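Local atomic coordinates of putative N-acetylmuramoyl-L-alanine amidase (Neisseria meningitidis MC58, PDB entry 3CZX), a protein that probably hydrolyses, with the help of a bound zinc ion, the link between N-acetylmuramoyl residues and L-amino acid residues in cell-wall glycopeptides. Residues A[89-103]-A[115-129]. Numbering follows the deposited sequence.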
ATOM      1  N   GLY A  89      -2.055   6.924 -20.741  1.00 13.12           N
ATOM      2  CA  GLY A  89      -1.903   8.335 -20.370  1.00 12.05           C
ATOM      3  C   GLY A  89      -2.739   8.681 -19.153  1.00 11.93           C
ATOM      4  O   GLY A  89      -3.533   7.878 -18.676  1.00 11.41           O
ATOM      5  N   ILE A  90      -2.591   9.939 -18.743  1.00 11.18           N
ATOM      6  CA  ILE A  90      -3.101  10.492 -17.512  1.00 11.60           C
ATOM      7  C   ILE A  90      -4.207  11.467 -17.794  1.00 11.65           C
ATOM      8  O   ILE A  90      -4.049  12.359 -18.617  1.00 11.50           O
ATOM      9  CB  ILE A  90      -1.982  11.332 -16.836  1.00 11.34           C
ATOM     10  CG1 ILE A  90      -0.788  10.455 -16.437  1.00 11.27           C
ATOM     11  CG2 ILE A  90      -2.538  12.121 -15.628  1.00 10.92           C
ATOM     12  CD1 ILE A  90       0.510  11.260 -16.279  1.00 11.84           C
ATOM     13  N   GLU A  91      -5.296  11.344 -17.055  1.00 12.53           N
ATOM     14  CA  GLU A  91      -6.308  12.367 -17.116  1.00 13.96           C
ATOM     15  C   GLU A  91      -7.096  12.491 -15.834  1.00 13.12           C
ATOM     16  O   GLU A  91      -7.172  11.571 -15.012  1.00 12.13           O
ATOM     17  CB  GLU A  91      -7.210  12.168 -18.316  1.00 14.33           C
ATOM     18  CG  GLU A  91      -8.061  10.937 -18.318  1.00 17.54           C
ATOM     19  CD  GLU A  91      -8.867  10.772 -19.627  1.00 18.10           C
ATOM     20  OE1 GLU A  91      -8.349  11.030 -20.729  1.00 19.74           O
ATOM     21  OE2 GLU A  91     -10.039  10.414 -19.523  1.00 23.13           O
ATOM     22  N   ALA A  92      -7.690  13.667 -15.688  1.00 12.59           N
ATOM     23  CA  ALA A  92      -8.500  14.010 -14.518  1.00 12.55           C
ATOM     24  C   ALA A  92      -9.689  14.785 -15.039  1.00 13.67           C
ATOM     25  O   ALA A  92      -9.503  15.752 -15.802  1.00 14.76           O
ATOM     26  CB  ALA A  92      -7.698  14.857 -13.561  1.00 12.93           C
ATOM     27  N   LEU A  93     -10.881  14.334 -14.653  1.00 14.00           N
ATOM     28  CA  LEU A  93     -12.144  14.862 -15.129  1.00 13.72           C
ATOM     29  C   LEU A  93     -12.714  15.742 -14.051  1.00 12.84           C
ATOM     30  O   LEU A  93     -12.868  15.293 -12.934  1.00 11.78           O
ATOM     31  CB  LEU A  93     -13.123  13.707 -15.374  1.00 14.51           C
ATOM     32  CG  LEU A  93     -14.509  14.029 -15.862  1.00 16.47           C
ATOM     33  CD1 LEU A  93     -14.388  14.451 -17.344  1.00 17.66           C
ATOM     34  CD2 LEU A  93     -15.511  12.801 -15.664  1.00 17.15           C
ATOM     35  N   SER A  94     -13.046  17.002 -14.369  1.00 12.23           N
ATOM     36  CA  SER A  94     -13.707  17.835 -13.374  1.00 12.45           C
ATOM     37  C   SER A  94     -14.366  19.009 -14.071  1.00 12.65           C
ATOM     38  O   SER A  94     -14.316  19.106 -15.283  1.00 12.45           O
ATOM     39  CB  SER A  94     -12.700  18.317 -12.336  1.00 12.94           C
ATOM     40  OG  SER A  94     -13.304  18.887 -11.184  1.00 13.48           O
ATOM     41  N   THR A  95     -14.946  19.881 -13.269  1.00 13.32           N
ATOM     42  CA  THR A  95     -15.411  21.202 -13.758  1.00 13.48           C
ATOM     43  C   THR A  95     -14.207  22.103 -14.083  1.00 13.60           C
ATOM     44  O   THR A  95     -13.129  21.967 -13.511  1.00 12.44           O
ATOM     45  CB  THR A  95     -16.238  21.905 -12.654  1.00 14.03           C
ATOM     46  OG1 THR A  95     -15.507  21.935 -11.418  1.00 16.62           O
ATOM     47  CG2 THR A  95     -17.569  21.194 -12.394  1.00 14.67           C
ATOM     48  N   PRO A  96     -14.391  23.074 -14.986  1.00 13.65           N
ATOM     49  CA  PRO A  96     -13.336  24.020 -15.264  1.00 14.02           C
ATOM     50  C   PRO A  96     -12.731  24.740 -14.072  1.00 12.53           C
ATOM     51  O   PRO A  96     -11.536  25.064 -14.071  1.00 13.27           O
ATOM     52  CB  PRO A  96     -14.019  25.008 -16.221  1.00 14.04           C
ATOM     53  CG  PRO A  96     -14.993  24.173 -16.923  1.00 14.14           C
ATOM     54  CD  PRO A  96     -15.552  23.269 -15.872  1.00 14.36           C
ATOM     55  N   LYS A  97     -13.525  24.978 -13.043  1.00 13.72           N
ATOM     56  CA  LYS A  97     -13.001  25.523 -11.794  1.00 13.47           C
ATOM     57  C   LYS A  97     -11.727  24.787 -11.322  1.00 12.50           C
ATOM     58  O   LYS A  97     -10.790  25.387 -10.794  1.00 11.32           O
ATOM     59  CB  LYS A  97     -14.075  25.426 -10.678  1.00 12.75           C
ATOM     60  CG  LYS A  97     -13.590  25.883  -9.312  1.00 16.30           C
ATOM     61  CD  LYS A  97     -14.656  25.881  -8.233  1.00 17.97           C
ATOM     62  CE  LYS A  97     -13.997  26.038  -6.854  1.00 21.40           C
ATOM     63  NZ  LYS A  97     -14.911  26.110  -5.699  1.00 25.06           N
ATOM     64  N   ASN A  98     -11.751  23.472 -11.486  1.00 12.01           N
ATOM     65  CA  ASN A  98     -10.686  22.592 -11.021  1.00 12.17           C
ATOM     66  C   ASN A  98      -9.593  22.291 -12.077  1.00 12.27           C
ATOM     67  O   ASN A  98      -8.768  21.412 -11.867  1.00 10.54           O
ATOM     68  CB  ASN A  98     -11.351  21.279 -10.585  1.00 12.11           C
ATOM     69  CG  ASN A  98     -12.127  21.430  -9.288  1.00 15.07           C
ATOM     70  OD1 ASN A  98     -13.300  21.061  -9.188  1.00 21.97           O
ATOM     71  ND2 ASN A  98     -11.465  21.902  -8.284  1.00 16.86           N
ATOM     72  N   LYS A  99      -9.566  23.008 -13.200  1.00 12.10           N
ATOM     73  CA  LYS A  99      -8.562  22.719 -14.240  1.00 12.23           C
ATOM     74  C   LYS A  99      -7.123  22.794 -13.707  1.00 12.22           C
ATOM     75  O   LYS A  99      -6.328  21.885 -13.934  1.00 11.65           O
ATOM     76  CB  LYS A  99      -8.752  23.654 -15.437  1.00 12.92           C
ATOM     77  CG  LYS A  99      -7.673  23.548 -16.496  1.00 13.96           C
ATOM     78  CD  LYS A  99      -7.791  24.721 -17.481  1.00 17.06           C
ATOM     79  CE  LYS A  99      -8.874  24.537 -18.419  1.00 22.64           C
ATOM     80  NZ  LYS A  99      -8.629  25.555 -19.505  1.00 20.35           N
ATOM     81  N   ARG A 100      -6.799  23.845 -12.988  1.00 11.77           N
ATOM     82  CA  ARG A 100      -5.474  23.983 -12.434  1.00 12.07           C
ATOM     83  C   ARG A 100      -5.163  22.818 -11.519  1.00 11.35           C
ATOM     84  O   ARG A 100      -4.104  22.235 -11.645  1.00 11.10           O
ATOM     85  CB  ARG A 100      -5.351  25.318 -11.706  1.00 13.09           C
ATOM     86  CG  ARG A 100      -4.155  25.478 -10.832  1.00 16.31           C
ATOM     87  CD  ARG A 100      -2.865  25.330 -11.502  1.00 21.09           C
ATOM     88  NE  ARG A 100      -1.804  25.625 -10.536  1.00 23.61           N
ATOM     89  CZ  ARG A 100      -0.505  25.566 -10.812  1.00 26.74           C
ATOM     90  NH1 ARG A 100      -0.092  25.197 -12.026  1.00 30.25           N
ATOM     91  NH2 ARG A 100       0.389  25.845  -9.870  1.00 25.52           N
ATOM     92  N   TRP A 101      -6.081  22.437 -10.633  1.00 12.14           N
ATOM     93  CA  TRP A 101      -5.809  21.300  -9.758  1.00 11.87           C
ATOM     94  C   TRP A 101      -5.570  20.023 -10.549  1.00 11.50           C
ATOM     95  O   TRP A 101      -4.652  19.271 -10.236  1.00 10.33           O
ATOM     96  CB  TRP A 101      -6.948  21.057  -8.785  1.00 12.98           C
ATOM     97  CG  TRP A 101      -6.830  21.768  -7.538  1.00 13.96           C
ATOM     98  CD1 TRP A 101      -7.663  22.731  -7.081  1.00 15.73           C
ATOM     99  CD2 TRP A 101      -5.844  21.562  -6.516  1.00 13.06           C
ATOM    100  NE1 TRP A 101      -7.267  23.146  -5.832  1.00 17.23           N
ATOM    101  CE2 TRP A 101      -6.149  22.436  -5.463  1.00 14.23           C
ATOM    102  CE3 TRP A 101      -4.754  20.694  -6.379  1.00 14.96           C
ATOM    103  CZ2 TRP A 101      -5.367  22.505  -4.297  1.00 16.73           C
ATOM    104  CZ3 TRP A 101      -3.971  20.764  -5.204  1.00 15.72           C
ATOM    105  CH2 TRP A 101      -4.302  21.654  -4.189  1.00 14.54           C
ATOM    106  N   CYS A 102      -6.388  19.790 -11.576  1.00  9.83           N
ATOM    107  CA  CYS A 102      -6.212  18.602 -12.464  1.00 10.02           C
ATOM    108  C   CYS A 102      -4.827  18.587 -13.086  1.00  9.88           C
ATOM    109  O   CYS A 102      -4.213  17.508 -13.225  1.00 11.02           O
ATOM    110  CB  CYS A 102      -7.291  18.592 -13.557  1.00  9.62           C
ATOM    111  SG  CYS A 102      -8.935  18.232 -12.911  1.00 11.35           S
ATOM    112  N   GLN A 103      -4.354  19.767 -13.464  1.00 10.27           N
ATOM    113  CA  GLN A 103      -3.062  19.913 -14.140  1.00 10.90           C
ATOM    114  C   GLN A 103      -1.904  19.711 -13.141  1.00 10.48           C
ATOM    115  O   GLN A 103      -0.898  19.064 -13.466  1.00  9.96           O
ATOM    116  CB  GLN A 103      -2.974  21.257 -14.863  1.00 10.56           C
ATOM    117  CG  GLN A 103      -3.890  21.288 -16.074  1.00 11.18           C
ATOM    118  CD  GLN A 103      -4.024  22.622 -16.748  1.00 13.02           C
ATOM    119  OE1 GLN A 103      -3.795  23.695 -16.132  1.00 15.34           O
ATOM    120  NE2 GLN A 103      -4.433  22.578 -18.012  1.00 13.22           N
ATOM    121  N   TRP A 115       4.583   9.114 -18.372  1.00 10.00           N
ATOM    122  CA  TRP A 115       3.281   8.887 -18.990  1.00 10.54           C
ATOM    123  C   TRP A 115       2.798  10.185 -19.653  1.00 12.42           C
ATOM    124  O   TRP A 115       3.082  11.293 -19.175  1.00 13.56           O
ATOM    125  CB  TRP A 115       2.255   8.479 -17.928  1.00 10.87           C
ATOM    126  CG  TRP A 115       2.491   7.113 -17.330  1.00  9.66           C
ATOM    127  CD1 TRP A 115       3.221   6.082 -17.863  1.00 10.29           C
ATOM    128  CD2 TRP A 115       1.991   6.639 -16.073  1.00  7.93           C
ATOM    129  NE1 TRP A 115       3.217   4.995 -16.995  1.00 10.00           N
ATOM    130  CE2 TRP A 115       2.449   5.301 -15.902  1.00 10.00           C
ATOM    131  CE3 TRP A 115       1.227   7.209 -15.073  1.00  9.75           C
ATOM    132  CZ2 TRP A 115       2.159   4.541 -14.763  1.00  8.47           C
ATOM    133  CZ3 TRP A 115       0.917   6.430 -13.935  1.00 10.15           C
ATOM    134  CH2 TRP A 115       1.385   5.104 -13.808  1.00  8.86           C
ATOM    135  N   LYS A 116       2.033  10.003 -20.720  1.00 13.64           N
ATOM    136  CA  LYS A 116       1.506  11.122 -21.492  1.00 14.67           C
ATOM    137  C   LYS A 116       0.357  11.805 -20.739  1.00 11.91           C
ATOM    138  O   LYS A 116      -0.492  11.126 -20.219  1.00 12.64           O
ATOM    139  CB  LYS A 116       0.990  10.577 -22.828  1.00 15.77           C
ATOM    140  CG  LYS A 116       0.579  11.669 -23.826  1.00 17.87           C
ATOM    141  CD  LYS A 116      -0.338  11.140 -24.912  1.00 20.92           C
ATOM    142  CE  LYS A 116      -0.862  12.307 -25.786  1.00 25.23           C
ATOM    143  NZ  LYS A 116       0.194  12.879 -26.680  1.00 29.82           N
ATOM    144  N   LEU A 117       0.358  13.134 -20.712  1.00 12.36           N
ATOM    145  CA  LEU A 117      -0.790  13.923 -20.231  1.00 12.13           C
ATOM    146  C   LEU A 117      -1.829  14.021 -21.369  1.00 12.39           C
ATOM    147  O   LEU A 117      -1.534  14.586 -22.443  1.00 13.14           O
ATOM    148  CB  LEU A 117      -0.355  15.332 -19.832  1.00 12.34           C
ATOM    149  CG  LEU A 117       0.450  15.507 -18.557  1.00 14.20           C
ATOM    150  CD1 LEU A 117       1.052  16.904 -18.493  1.00 13.71           C
ATOM    151  CD2 LEU A 117      -0.491  15.177 -17.399  1.00 13.95           C
ATOM    152  N   ARG A 118      -3.011  13.462 -21.130  1.00 11.44           N
ATOM    153  CA  ARG A 118      -4.137  13.527 -22.045  1.00 12.43           C
ATOM    154  C   ARG A 118      -4.901  14.833 -21.772  1.00 12.06           C
ATOM    155  O   ARG A 118      -4.710  15.466 -20.768  1.00 11.35           O
ATOM    156  CB  ARG A 118      -5.035  12.322 -21.872  1.00 12.68           C
ATOM    157  CG  ARG A 118      -4.301  10.986 -22.111  1.00 13.67           C
ATOM    158  CD  ARG A 118      -5.053   9.819 -21.527  1.00 15.62           C
ATOM    159  NE  ARG A 118      -6.333   9.586 -22.175  1.00 17.01           N
ATOM    160  CZ  ARG A 118      -6.530   8.760 -23.212  1.00 17.54           C
ATOM    161  NH1 ARG A 118      -5.546   8.076 -23.740  1.00 18.56           N
ATOM    162  NH2 ARG A 118      -7.754   8.631 -23.722  1.00 19.20           N
ATOM    163  N   GLY A 119      -5.788  15.223 -22.681  1.00 13.43           N
ATOM    164  CA  GLY A 119      -6.530  16.467 -22.498  1.00 12.89           C
ATOM    165  C   GLY A 119      -5.610  17.656 -22.462  1.00 11.76           C
ATOM    166  O   GLY A 119      -4.578  17.666 -23.124  1.00 12.46           O
ATOM    167  N   GLU A 120      -6.012  18.670 -21.699  1.00 12.32           N
ATOM    168  CA  GLU A 120      -5.205  19.891 -21.580  1.00 12.40           C
ATOM    169  C   GLU A 120      -4.273  19.719 -20.402  1.00 12.48           C
ATOM    170  O   GLU A 120      -4.639  20.031 -19.283  1.00 10.01           O
ATOM    171  CB  GLU A 120      -6.085  21.144 -21.403  1.00 13.67           C
ATOM    172  CG  GLU A 120      -5.241  22.403 -21.516  1.00 13.78           C
ATOM    173  CD  GLU A 120      -5.914  23.655 -21.006  1.00 13.67           C
ATOM    174  OE1 GLU A 120      -7.162  23.745 -21.056  1.00 14.27           O
ATOM    175  OE2 GLU A 120      -5.165  24.547 -20.551  1.00 16.81           O
ATOM    176  N   ASP A 121      -3.087  19.195 -20.664  1.00 13.10           N
ATOM    177  CA  ASP A 121      -2.093  18.947 -19.618  1.00 13.44           C
ATOM    178  C   ASP A 121      -2.730  18.169 -18.475  1.00 12.50           C
ATOM    179  O   ASP A 121      -2.466  18.441 -17.292  1.00 12.56           O
ATOM    180  CB  ASP A 121      -1.431  20.259 -19.137  1.00 13.89           C
ATOM    181  CG  ASP A 121      -0.679  20.987 -20.242  1.00 20.67           C
ATOM    182  OD1 ASP A 121      -0.129  20.316 -21.134  1.00 23.92           O
ATOM    183  OD2 ASP A 121      -0.629  22.235 -20.203  1.00 25.46           O
ATOM    184  N   GLY A 122      -3.582  17.193 -18.839  1.00 11.55           N
ATOM    185  CA  GLY A 122      -4.195  16.275 -17.887  1.00 11.09           C
ATOM    186  C   GLY A 122      -5.641  16.543 -17.528  1.00 11.84           C
ATOM    187  O   GLY A 122      -6.271  15.753 -16.866  1.00 12.72           O
ATOM    188  N   PHE A 123      -6.171  17.678 -17.954  1.00 10.55           N
ATOM    189  CA  PHE A 123      -7.564  18.042 -17.634  1.00 11.05           C
ATOM    190  C   PHE A 123      -8.540  17.701 -18.759  1.00 11.44           C
ATOM    191  O   PHE A 123      -8.271  18.029 -19.912  1.00 11.01           O
ATOM    192  CB  PHE A 123      -7.671  19.566 -17.424  1.00 11.49           C
ATOM    193  CG  PHE A 123      -9.104  20.065 -17.348  1.00 10.55           C
ATOM    194  CD1 PHE A 123      -9.885  19.808 -16.224  1.00 10.86           C
ATOM    195  CD2 PHE A 123      -9.692  20.812 -18.390  1.00 11.00           C
ATOM    196  CE1 PHE A 123     -11.191  20.245 -16.125  1.00 11.97           C
ATOM    197  CE2 PHE A 123     -10.999  21.254 -18.266  1.00 11.71           C
ATOM    198  CZ  PHE A 123     -11.755  20.946 -17.143  1.00 10.90           C
ATOM    199  N   LYS A 124      -9.651  17.068 -18.396  1.00 12.18           N
ATOM    200  CA  LYS A 124     -10.783  16.895 -19.273  1.00 14.01           C
ATOM    201  C   LYS A 124     -12.021  17.416 -18.564  1.00 14.43           C
ATOM    202  O   LYS A 124     -12.202  17.179 -17.374  1.00 12.73           O
ATOM    203  CB  LYS A 124     -10.922  15.431 -19.638  1.00 16.43           C
ATOM    204  CG  LYS A 124      -9.785  15.055 -20.595  1.00 18.94           C
ATOM    205  CD  LYS A 124     -10.209  14.162 -21.668  1.00 21.85           C
ATOM    206  CE  LYS A 124      -9.009  13.713 -22.507  1.00 22.83           C
ATOM    207  NZ  LYS A 124      -9.112  12.274 -22.924  1.00 26.23           N
ATOM    208  N   PRO A 125     -12.867  18.179 -19.283  1.00 15.05           N
ATOM    209  CA  PRO A 125     -14.014  18.813 -18.621  1.00 15.71           C
ATOM    210  C   PRO A 125     -15.178  17.881 -18.430  1.00 16.93           C
ATOM    211  O   PRO A 125     -15.385  16.984 -19.218  1.00 16.72           O
ATOM    212  CB  PRO A 125     -14.408  19.921 -19.621  1.00 15.62           C
ATOM    213  CG  PRO A 125     -14.058  19.317 -20.949  1.00 15.82           C
ATOM    214  CD  PRO A 125     -12.751  18.582 -20.690  1.00 15.65           C
ATOM    215  N   ASP A 126     -15.975  18.149 -17.407  1.00 19.39           N
ATOM    216  CA  ASP A 126     -17.140  17.309 -17.123  1.00 22.69           C
ATOM    217  C   ASP A 126     -18.198  17.323 -18.241  1.00 23.55           C
ATOM    218  O   ASP A 126     -18.826  16.295 -18.519  1.00 24.59           O
ATOM    219  CB  ASP A 126     -17.767  17.721 -15.790  1.00 21.94           C
ATOM    220  CG  ASP A 126     -18.305  19.152 -15.801  1.00 24.27           C
ATOM    221  OD1 ASP A 126     -19.476  19.343 -15.419  1.00 28.44           O
ATOM    222  OD2 ASP A 126     -17.565  20.073 -16.170  1.00 24.80           O
ATOM    223  N   ASN A 127     -18.352  18.464 -18.921  1.00 25.64           N
ATOM    224  CA  ASN A 127     -19.404  18.616 -19.927  1.00 26.92           C
ATOM    225  C   ASN A 127     -19.264  17.681 -21.107  1.00 28.26           C
ATOM    226  O   ASN A 127     -20.232  17.491 -21.859  1.00 29.44           O
ATOM    227  CB  ASN A 127     -19.516  20.081 -20.396  1.00 27.46           C
ATOM    228  CG  ASN A 127     -18.412  20.499 -21.364  1.00 27.34           C
ATOM    229  OD1 ASN A 127     -17.331  19.918 -21.398  1.00 29.16           O
ATOM    230  ND2 ASN A 127     -18.692  21.539 -22.169  1.00 27.43           N
ATOM    231  N   ALA A 128     -18.082  17.089 -21.266  1.00 28.77           N
ATOM    232  CA  ALA A 128     -17.800  16.154 -22.341  1.00 28.90           C
ATOM    233  C   ALA A 128     -17.464  14.743 -21.816  1.00 29.57           C
ATOM    234  O   ALA A 128     -17.051  13.871 -22.579  1.00 29.68           O
ATOM    235  CB  ALA A 128     -16.665  16.701 -23.189  1.00 29.09           C
ATOM    236  N   GLY A 129     -17.675  14.521 -20.519  1.00 29.83           N
ATOM    237  CA  GLY A 129     -17.202  13.313 -19.850  1.00 30.20           C
ATOM    238  C   GLY A 129     -18.168  12.152 -19.947  1.00 30.73           C
ATOM    239  O   GLY A 129     -19.382  12.344 -20.069  1.00 30.71           O
TER
HETATM  240  O   HOH W   1     -10.406   8.598 -21.479  1.00 38.71           O
HETATM  241  O   HOH W   2      -5.736  26.775 -19.340  1.00 27.23           O
HETATM  242  O   HOH W   3      -4.496  15.024 -14.675  1.00 17.44           O
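Strands 91-94 and 123-125 pair in parallel: Ala92 N donates to Gly122 O (2.8 Å), Lys124 N to Ala92 O, and Ser94 N to Lys124 O. Before the strands proper, Ile90 makes a separate bridge to Leu117, its N bonded to Lys116 O and its O to Arg118 N. Between them the chain loops out at residues 119-121, and the type I' turn Glu120 to Phe123 brings it back into the sheet.

On the face that carries Leu93 and Lys124, a salt-bridge network centres on Glu91. Its OE1 takes Lys124 NZ at 2.6 Å and Arg118 NE at 2.9 Å from opposite faces of the carboxylate, the arginine meeting it in its own guanidinium plane. On the helix side a separate salt bridge joins Lys99 NZ to Glu120 OE1 (2.8 Å), while Gln103 NE2 bonds nearly straight to Glu120 O (2.9 Å, 171° at the hydrogen), pinning the turn to helix 99-113.

With CG anti to the backbone N (chi1 169°), the Phe123 ring is turned against the first turn of that helix: Lys99 CB sits over the ring centre, a CH-pi contact at 4.0 Å, and Cys102 SG meets the ring edge. At the Ile90-Leu117 bridge, Ile90 CD1 packs on Trp115 CB.

Strand 91-94, helix 99-113 and edge strand 123-125 thus form a beta-alpha-beta crossover in the mixed sheet of this Amidase_3 domain.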